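Local coordinates for zinc finger (CCCH type) motif-containing protein (Toxoplasma gondii, PDB 7NJC) that probably reads N6-methyladenosine marks on messenger RNA through its YTH (YT521-B-like) domain, the part of the longer protein present here, at residues 17-22 with 56-61; 35-40 with 85-90. All coordinates share one frame; numbering follows the deposited sequence.

Contact 1. Residues 17-22 with 56-61; sequences FIIKSN and VLLLFS. With 6MD (N-methyladenosine), chain D; nucleotides of chain B.
Ile19 lays its branch CG2 beside the ring of Phe60, 3.6 Å from Phe60 CD2, the two side chains running together off the same face of the sheet. CG1 of Ile19, held next to its own backbone N (chi1 -67°), goes the other way and meets Leu58, 3.9 Å from Leu58 CB. Farther back, Phe17 turns its ring so that CD1 packs on CG1 of Val56 at 3.8 Å. This face, carrying Phe17, Ile19, Leu58 and Phe60, is apolar; helix 40-52 covers Phe17, and Trp102 stacks on Phe60.

Beneath the side chains runs a parallel ladder between two neighbouring strands of the central mixed sheet. Leu57 O accepts from Phe17 N, Phe17 O from Leu59 N, Leu59 O from Ile19 N and Ile19 O from Ser61 N. The Ile19 N–Leu59 O bond is nearly straight at hydrogen (175°), yet its donor stands above the carbonyl plane. A further bond, from Ser21 N to Ser61 O, is weak.

Lys20 leaves from the other face. Bent at chi2 and chi3, its chain folds back across Ser61, and NZ donates to Ser61 OG over 2.8 Å. Gly67 O is a second partner of that hydroxyl. NZ also reaches OP1 of A5 of chain B at 3.0 Å, while Asn22 N, the next main-chain donor after Ser21, donates to N3 of the bound N-methyladenosine at 3.1 Å. The chemistry thus changes along the pair from apolar packing to polar grips on the RNA: Ser61 helps position the ammonium group, whose charge probably steadies the RNA backbone, while the adjoining main chain binds the base at N3.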
loop_
_atom_site.group_PDB
_atom_site.type_symbol
_atom_site.label_atom_id
_atom_site.label_comp_id
_atom_site.label_asym_id
_atom_site.label_seq_id
_atom_site.Cartn_x
_atom_site.Cartn_y
_atom_site.Cartn_z
ATOM N N PHE A 17 4.567 3.969 -1.984
ATOM C CA PHE A 17 4.801 2.580 -2.356
ATOM C C PHE A 17 3.492 1.910 -2.724
ATOM O O PHE A 17 2.468 2.124 -2.069
ATOM C CB PHE A 17 5.434 1.809 -1.206
ATOM C CG PHE A 17 6.781 2.337 -0.803
ATOM C CD1 PHE A 17 6.885 3.383 0.109
ATOM C CD2 PHE A 17 7.940 1.809 -1.358
ATOM C CE1 PHE A 17 8.134 3.890 0.479
ATOM C CE2 PHE A 17 9.182 2.297 -0.993
ATOM C CZ PHE A 17 9.278 3.348 -0.078
ATOM N N ILE A 18 3.535 1.080 -3.754
ATOM C CA ILE A 18 2.391 0.267 -4.130
ATOM C C ILE A 18 2.426 -1.006 -3.301
ATOM O O ILE A 18 3.478 -1.647 -3.168
ATOM C CB ILE A 18 2.406 -0.036 -5.634
ATOM C CG1 ILE A 18 2.193 1.275 -6.403
ATOM C CG2 ILE A 18 1.306 -1.028 -5.988
ATOM C CD1 ILE A 18 2.388 1.160 -7.871
ATOM N N ILE A 19 1.287 -1.337 -2.698
ATOM C CA ILE A 19 1.111 -2.544 -1.901
ATOM C C ILE A 19 0.160 -3.455 -2.661
ATOM O O ILE A 19 -0.919 -3.017 -3.081
ATOM C CB ILE A 19 0.542 -2.204 -0.512
ATOM C CG1 ILE A 19 1.565 -1.405 0.307
ATOM C CG2 ILE A 19 0.038 -3.481 0.199
ATOM C CD1 ILE A 19 2.877 -2.149 0.604
ATOM N N LYS A 20 0.558 -4.714 -2.845
ATOM C CA LYS A 20 -0.287 -5.711 -3.486
ATOM C C LYS A 20 -0.726 -6.738 -2.450
ATOM O O LYS A 20 0.032 -7.077 -1.538
ATOM C CB LYS A 20 0.459 -6.422 -4.622
ATOM C CG LYS A 20 0.955 -5.501 -5.738
ATOM C CD LYS A 20 -0.161 -4.794 -6.497
ATOM C CE LYS A 20 -1.050 -5.785 -7.236
ATOM N NZ LYS A 20 -1.894 -5.106 -8.268
ATOM N N SER A 21 -1.958 -7.220 -2.585
ATOM C CA SER A 21 -2.472 -8.265 -1.710
ATOM C C SER A 21 -3.037 -9.373 -2.575
ATOM O O SER A 21 -3.801 -9.099 -3.500
ATOM C CB SER A 21 -3.589 -7.734 -0.812
ATOM O OG SER A 21 -4.064 -8.776 0.033
ATOM N N ASN A 22 -2.683 -10.622 -2.272
ATOM C CA ASN A 22 -3.252 -11.714 -3.053
ATOM C C ASN A 22 -4.633 -12.149 -2.569
ATOM O O ASN A 22 -5.246 -13.018 -3.195
ATOM C CB ASN A 22 -2.280 -12.899 -3.165
ATOM C CG ASN A 22 -1.776 -13.383 -1.819
ATOM O OD1 ASN A 22 -2.482 -13.315 -0.808
ATOM N ND2 ASN A 22 -0.540 -13.885 -1.799
ATOM N N VAL A 56 5.270 8.011 4.860
ATOM C CA VAL A 56 5.329 6.878 3.943
ATOM C C VAL A 56 3.893 6.524 3.585
ATOM O O VAL A 56 3.112 6.120 4.455
ATOM C CB VAL A 56 6.079 5.685 4.553
ATOM C CG1 VAL A 56 6.019 4.483 3.610
ATOM C CG2 VAL A 56 7.532 6.068 4.825
ATOM N N LEU A 57 3.534 6.706 2.319
ATOM C CA LEU A 57 2.185 6.432 1.847
ATOM C C LEU A 57 2.148 5.083 1.136
ATOM O O LEU A 57 3.050 4.746 0.357
ATOM C CB LEU A 57 1.690 7.524 0.891
ATOM C CG LEU A 57 1.381 8.899 1.484
ATOM C CD1 LEU A 57 0.659 8.767 2.820
ATOM C CD2 LEU A 57 2.657 9.727 1.606
ATOM N N LEU A 58 1.093 4.325 1.403
ATOM C CA LEU A 58 0.920 2.980 0.874
ATOM C C LEU A 58 -0.322 2.988 0.003
ATOM O O LEU A 58 -1.394 3.389 0.463
ATOM C CB LEU A 58 0.754 1.974 2.015
ATOM C CG LEU A 58 1.893 1.973 3.046
ATOM C CD1 LEU A 58 1.591 0.993 4.158
ATOM C CD2 LEU A 58 3.230 1.658 2.388
ATOM N N LEU A 59 -0.175 2.561 -1.248
ATOM C CA LEU A 59 -1.249 2.635 -2.234
ATOM C C LEU A 59 -1.660 1.203 -2.516
ATOM O O LEU A 59 -0.895 0.453 -3.126
ATOM C CB LEU A 59 -0.756 3.328 -3.502
ATOM C CG LEU A 59 -0.620 4.855 -3.425
ATOM C CD1 LEU A 59 0.475 5.321 -2.480
ATOM C CD2 LEU A 59 -0.365 5.375 -4.831
ATOM N N PHE A 60 -2.865 0.830 -2.074
ATOM C CA PHE A 60 -3.264 -0.573 -1.995
ATOM C C PHE A 60 -3.962 -1.023 -3.267
ATOM O O PHE A 60 -4.918 -0.383 -3.712
ATOM C CB PHE A 60 -4.217 -0.790 -0.818
ATOM C CG PHE A 60 -3.563 -0.667 0.513
ATOM C CD1 PHE A 60 -3.522 0.552 1.160
ATOM C CD2 PHE A 60 -3.010 -1.776 1.127
ATOM C CE1 PHE A 60 -2.922 0.670 2.399
ATOM C CE2 PHE A 60 -2.405 -1.666 2.367
ATOM C CZ PHE A 60 -2.364 -0.445 3.008
ATOM N N SER A 61 -3.517 -2.156 -3.812
ATOM C CA SER A 61 -4.090 -2.744 -5.022
ATOM C C SER A 61 -4.112 -4.260 -4.875
ATOM O O SER A 61 -3.056 -4.906 -4.927
ATOM C CB SER A 61 -3.263 -2.346 -6.242
ATOM O OG SER A 61 -3.666 -3.078 -7.390
HETATM O "O5'" 6MD D . 4.563 -13.298 -3.165
HETATM C "C5'" 6MD D . 4.333 -11.921 -3.471
HETATM C "C4'" 6MD D . 2.871 -11.579 -3.321
HETATM O "O4'" 6MD D . 2.521 -11.487 -1.929
HETATM C "C3'" 6MD D . 2.390 -10.292 -3.891
HETATM O "O3'" 6MD D . 2.346 -10.125 -5.266
HETATM C "C2'" 6MD D . 1.192 -9.958 -3.106
HETATM O "O2'" 6MD D . -0.044 -9.690 -3.671
HETATM C "C1'" 6MD D . 1.317 -10.749 -1.821
HETATM N N9 6MD D . 1.334 -10.046 -0.536
HETATM C C8 6MD D . 2.295 -9.385 -0.055
HETATM N N7 6MD D . 1.925 -9.019 1.210
HETATM C C5 6MD D . 0.673 -9.557 1.438
HETATM C C6 6MD D . -0.289 -9.572 2.512
HETATM N N6 6MD D . -0.034 -8.872 3.798
HETATM N N1 6MD D . -1.437 -10.226 2.369
HETATM C C2 6MD D . -1.722 -10.879 1.215
HETATM N N3 6MD D . -0.851 -10.880 0.185
HETATM C C4 6MD D . 0.344 -10.248 0.259
HETATM C CZ 6MD D . -0.951 -9.077 4.868
ATOM P P C B 4 3.341 -9.546 -6.304
ATOM O OP1 C B 4 3.655 -10.661 -7.250
ATOM O OP2 C B 4 4.392 -8.752 -5.625
ATOM O "O5'" C B 4 2.398 -8.490 -7.020
ATOM C "C5'" C B 4 1.481 -8.880 -8.021
ATOM C "C4'" C B 4 1.670 -8.031 -9.245
ATOM O "O4'" C B 4 2.986 -8.259 -9.795
ATOM C "C3'" C B 4 0.714 -8.300 -10.389
ATOM O "O3'" C B 4 -0.477 -7.553 -10.194
ATOM C "C2'" C B 4 1.510 -7.854 -11.613
ATOM O "O2'" C B 4 1.401 -6.448 -11.760
ATOM C "C1'" C B 4 2.953 -8.160 -11.194
ATOM N N1 C B 4 3.522 -9.410 -11.746
ATOM C C2 C B 4 3.815 -9.516 -13.109
ATOM O O2 C B 4 3.537 -8.571 -13.871
ATOM N N3 C B 4 4.376 -10.663 -13.563
ATOM C C4 C B 4 4.669 -11.660 -12.722
ATOM N N4 C B 4 5.221 -12.766 -13.230
ATOM C C5 C B 4 4.405 -11.569 -11.326
ATOM C C6 C B 4 3.849 -10.430 -10.889
ATOM P P A B 5 -1.915 -8.135 -10.597
ATOM O OP1 A B 5 -2.931 -7.162 -10.119
ATOM O OP2 A B 5 -1.976 -9.553 -10.148
ATOM O "O5'" A B 5 -1.888 -8.182 -12.194
ATOM C "C5'" A B 5 -1.713 -7.013 -12.994
ATOM C "C4'" A B 5 -1.457 -7.369 -14.446
ATOM O "O4'" A B 5 -0.320 -8.274 -14.517
ATOM C "C3'" A B 5 -2.603 -8.081 -15.161
ATOM O "O3'" A B 5 -2.579 -7.746 -16.553
ATOM C "C2'" A B 5 -2.240 -9.552 -14.983
ATOM O "O2'" A B 5 -2.814 -10.419 -15.937
ATOM C "C1'" A B 5 -0.716 -9.510 -15.091
ATOM N N9 A B 5 -0.039 -10.580 -14.349
ATOM C C8 A B 5 -0.198 -10.869 -13.015
ATOM N N7 A B 5 0.531 -11.871 -12.587
ATOM C C5 A B 5 1.226 -12.276 -13.717
ATOM C C6 A B 5 2.167 -13.301 -13.918
ATOM N N6 A B 5 2.578 -14.129 -12.951
ATOM N N1 A B 5 2.677 -13.449 -15.160
ATOM C C2 A B 5 2.262 -12.616 -16.127
ATOM N N3 A B 5 1.383 -11.616 -16.060
ATOM C C4 A B 5 0.893 -11.491 -14.811
#

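Contact 2. Residues 35-40 with 85-90; sequences VWATSK and GIWGPV. With 6MD (N-methyladenosine), chain D.
The indole of Trp87 has the N6-methyl carbon CZ of the bound N-methyladenosine centred over one face, 3.5 Å above the plane, and CG2 of its neighbour Ile86 over the opposite face. At its edge, in plane, sits Val35 O, 3.6 Å from Trp87 CH2. Trp36 takes the ligand differently: N6 lies over one face of its ring, displaced toward the rim and 3.4 Å from Trp36 CZ2. The two indoles are steeply inclined, their six-membered ring planes at 72°, with Trp36 CE3 touching Trp87 CH2 at 3.8 Å.

CB of Trp36 points away from 85-90; with CG opposite the backbone N (chi1 -166°), the ring nevertheless swings under the methylated amine. Main chain and small side chains from 35-37 fill in beside Trp87, whose CZ2 rests on Trp36 CA and whose NE1 approaches Ala37 CB at 3.6 Å. That NE1 is bonded to Asn97 OD1, which helps fix the ring's rotation.

N6 donates to Ala37 O at 2.7 Å, a bond of 160° at the hydrogen. The amine thus spends its one hydrogen on the protein while its methyl lies between the indoles, close on Trp87, which a type I turn from Gly85 to Gly88 presents. Such an aromatic cage is the hallmark of the N6-methyladenosine pocket in YTH domains.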
loop_
_atom_site.group_PDB
_atom_site.type_symbol
_atom_site.label_atom_id
_atom_site.label_comp_id
_atom_site.label_asym_id
_atom_site.label_seq_id
_atom_site.Cartn_x
_atom_site.Cartn_y
_atom_site.Cartn_z
ATOM N N VAL A 35 -3.839 -2.178 10.169
ATOM C CA VAL A 35 -2.640 -3.001 10.271
ATOM C C VAL A 35 -2.284 -3.528 8.889
ATOM O O VAL A 35 -3.157 -3.752 8.043
ATOM C CB VAL A 35 -2.866 -4.148 11.291
ATOM C CG1 VAL A 35 -3.985 -5.076 10.834
ATOM C CG2 VAL A 35 -1.576 -4.925 11.547
ATOM N N TRP A 36 -0.981 -3.712 8.661
ATOM C CA TRP A 36 -0.502 -4.377 7.456
ATOM C C TRP A 36 0.763 -5.154 7.800
ATOM O O TRP A 36 1.339 -5.000 8.881
ATOM C CB TRP A 36 -0.275 -3.378 6.302
ATOM C CG TRP A 36 -0.099 -4.063 4.991
ATOM C CD1 TRP A 36 1.034 -4.108 4.221
ATOM C CD2 TRP A 36 -1.082 -4.847 4.307
ATOM N NE1 TRP A 36 0.811 -4.866 3.089
ATOM C CE2 TRP A 36 -0.483 -5.323 3.113
ATOM C CE3 TRP A 36 -2.419 -5.177 4.576
ATOM C CZ2 TRP A 36 -1.169 -6.127 2.200
ATOM C CZ3 TRP A 36 -3.097 -5.970 3.675
ATOM C CH2 TRP A 36 -2.476 -6.434 2.494
ATOM N N ALA A 37 1.161 -6.038 6.890
ATOM C CA ALA A 37 2.462 -6.688 6.932
ATOM C C ALA A 37 2.830 -7.037 5.502
ATOM O O ALA A 37 1.956 -7.237 4.661
ATOM C CB ALA A 37 2.454 -7.976 7.771
ATOM N N THR A 38 4.128 -7.107 5.231
ATOM C CA THR A 38 4.605 -7.383 3.888
ATOM C C THR A 38 5.701 -8.440 3.962
ATOM O O THR A 38 6.034 -8.936 5.042
ATOM C CB THR A 38 5.021 -6.076 3.191
ATOM O OG1 THR A 38 5.320 -6.327 1.815
ATOM C CG2 THR A 38 6.215 -5.429 3.887
ATOM N N SER A 39 6.237 -8.815 2.801
ATOM C CA SER A 39 7.346 -9.759 2.754
ATOM C C SER A 39 8.513 -9.240 3.590
ATOM O O SER A 39 8.650 -8.040 3.841
ATOM C CB SER A 39 7.818 -9.948 1.314
ATOM O OG SER A 39 8.358 -8.738 0.807
ATOM N N LYS A 40 9.368 -10.166 4.025
ATOM C CA LYS A 40 10.487 -9.779 4.878
ATOM C C LYS A 40 11.389 -8.760 4.190
ATOM O O LYS A 40 11.842 -7.801 4.826
ATOM C CB LYS A 40 11.251 -11.018 5.346
ATOM C CG LYS A 40 10.419 -11.879 6.299
ATOM C CD LYS A 40 11.208 -13.063 6.826
ATOM C CE LYS A 40 10.286 -14.140 7.364
ATOM N NZ LYS A 40 9.417 -13.631 8.455
ATOM N N GLY A 85 -0.329 -12.889 14.346
ATOM C CA GLY A 85 -1.004 -13.962 13.636
ATOM C C GLY A 85 -2.341 -13.606 13.029
ATOM O O GLY A 85 -3.066 -14.513 12.596
ATOM N N ILE A 86 -2.677 -12.317 12.951
ATOM C CA ILE A 86 -4.007 -11.896 12.514
ATOM C C ILE A 86 -4.328 -12.373 11.096
ATOM O O ILE A 86 -5.498 -12.599 10.762
ATOM C CB ILE A 86 -4.149 -10.367 12.666
ATOM C CG1 ILE A 86 -5.612 -9.950 12.540
ATOM C CG2 ILE A 86 -3.271 -9.631 11.636
ATOM C CD1 ILE A 86 -5.847 -8.492 12.870
ATOM N N TRP A 87 -3.310 -12.550 10.247
ATOM C CA TRP A 87 -3.534 -12.960 8.862
ATOM C C TRP A 87 -3.713 -14.461 8.705
ATOM O O TRP A 87 -4.014 -14.915 7.596
ATOM C CB TRP A 87 -2.352 -12.553 7.979
ATOM C CG TRP A 87 -1.866 -11.175 8.247
ATOM C CD1 TRP A 87 -0.715 -10.832 8.879
ATOM C CD2 TRP A 87 -2.539 -9.952 7.935
ATOM N NE1 TRP A 87 -0.612 -9.468 8.968
ATOM C CE2 TRP A 87 -1.724 -8.900 8.404
ATOM C CE3 TRP A 87 -3.747 -9.640 7.303
ATOM C CZ2 TRP A 87 -2.073 -7.559 8.253
ATOM C CZ3 TRP A 87 -4.092 -8.303 7.155
ATOM C CH2 TRP A 87 -3.255 -7.281 7.635
ATOM N N GLY A 88 -3.525 -15.237 9.769
ATOM C CA GLY A 88 -3.485 -16.672 9.646
ATOM C C GLY A 88 -2.074 -17.150 9.377
ATOM O O GLY A 88 -1.099 -16.419 9.585
ATOM N N PRO A 89 -1.942 -18.385 8.892
ATOM C CA PRO A 89 -0.604 -18.972 8.708
ATOM C C PRO A 89 0.325 -18.188 7.789
ATOM O O PRO A 89 1.547 -18.332 7.924
ATOM C CB PRO A 89 -0.911 -20.364 8.145
ATOM C CG PRO A 89 -2.269 -20.679 8.698
ATOM C CD PRO A 89 -3.013 -19.373 8.682
ATOM N N VAL A 90 -0.193 -17.361 6.875
ATOM C CA VAL A 90 0.694 -16.547 6.043
ATOM C C VAL A 90 1.573 -15.624 6.884
ATOM O O VAL A 90 2.635 -15.189 6.423
ATOM C CB VAL A 90 -0.082 -15.793 4.939
ATOM C CG1 VAL A 90 -0.931 -14.694 5.534
ATOM C CG2 VAL A 90 0.877 -15.226 3.897
HETATM O "O5'" 6MD D . 4.563 -13.298 -3.165
HETATM C "C5'" 6MD D . 4.333 -11.921 -3.471
HETATM C "C4'" 6MD D . 2.871 -11.579 -3.321
HETATM O "O4'" 6MD D . 2.521 -11.487 -1.929
HETATM C "C3'" 6MD D . 2.390 -10.292 -3.891
HETATM O "O3'" 6MD D . 2.346 -10.125 -5.266
HETATM C "C2'" 6MD D . 1.192 -9.958 -3.106
HETATM O "O2'" 6MD D . -0.044 -9.690 -3.671
HETATM C "C1'" 6MD D . 1.317 -10.749 -1.821
HETATM N N9 6MD D . 1.334 -10.046 -0.536
HETATM C C8 6MD D . 2.295 -9.385 -0.055
HETATM N N7 6MD D . 1.925 -9.019 1.210
HETATM C C5 6MD D . 0.673 -9.557 1.438
HETATM C C6 6MD D . -0.289 -9.572 2.512
HETATM N N6 6MD D . -0.034 -8.872 3.798
HETATM N N1 6MD D . -1.437 -10.226 2.369
HETATM C C2 6MD D . -1.722 -10.879 1.215
HETATM N N3 6MD D . -0.851 -10.880 0.185
HETATM C C4 6MD D . 0.344 -10.248 0.259
HETATM C CZ 6MD D . -0.951 -9.077 4.868
#

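Contact 1 lies close to the centre of the chain, whereas the centre of contact 2 lies about 14 Å from the centre of the chain, yet both are buried, and both reach the same sheet and touch the same ligand. The first joins two neighbouring strands by a ladder of main-chain bonds; the second sets a loop against the short edge strand 35-36 and the residues after it, with no hydrogen bond between its segments. They meet at Trp36, where Ile19 CG2 packs 3.3 Å from Trp36 NE1 and Phe60 adds an edge-to-face contact. Core packing thus backs one wall of the aromatic cage. Polar groups of 17-22 address the RNA and the base, whereas 35-40 and 85-90 recognise the methylated amine.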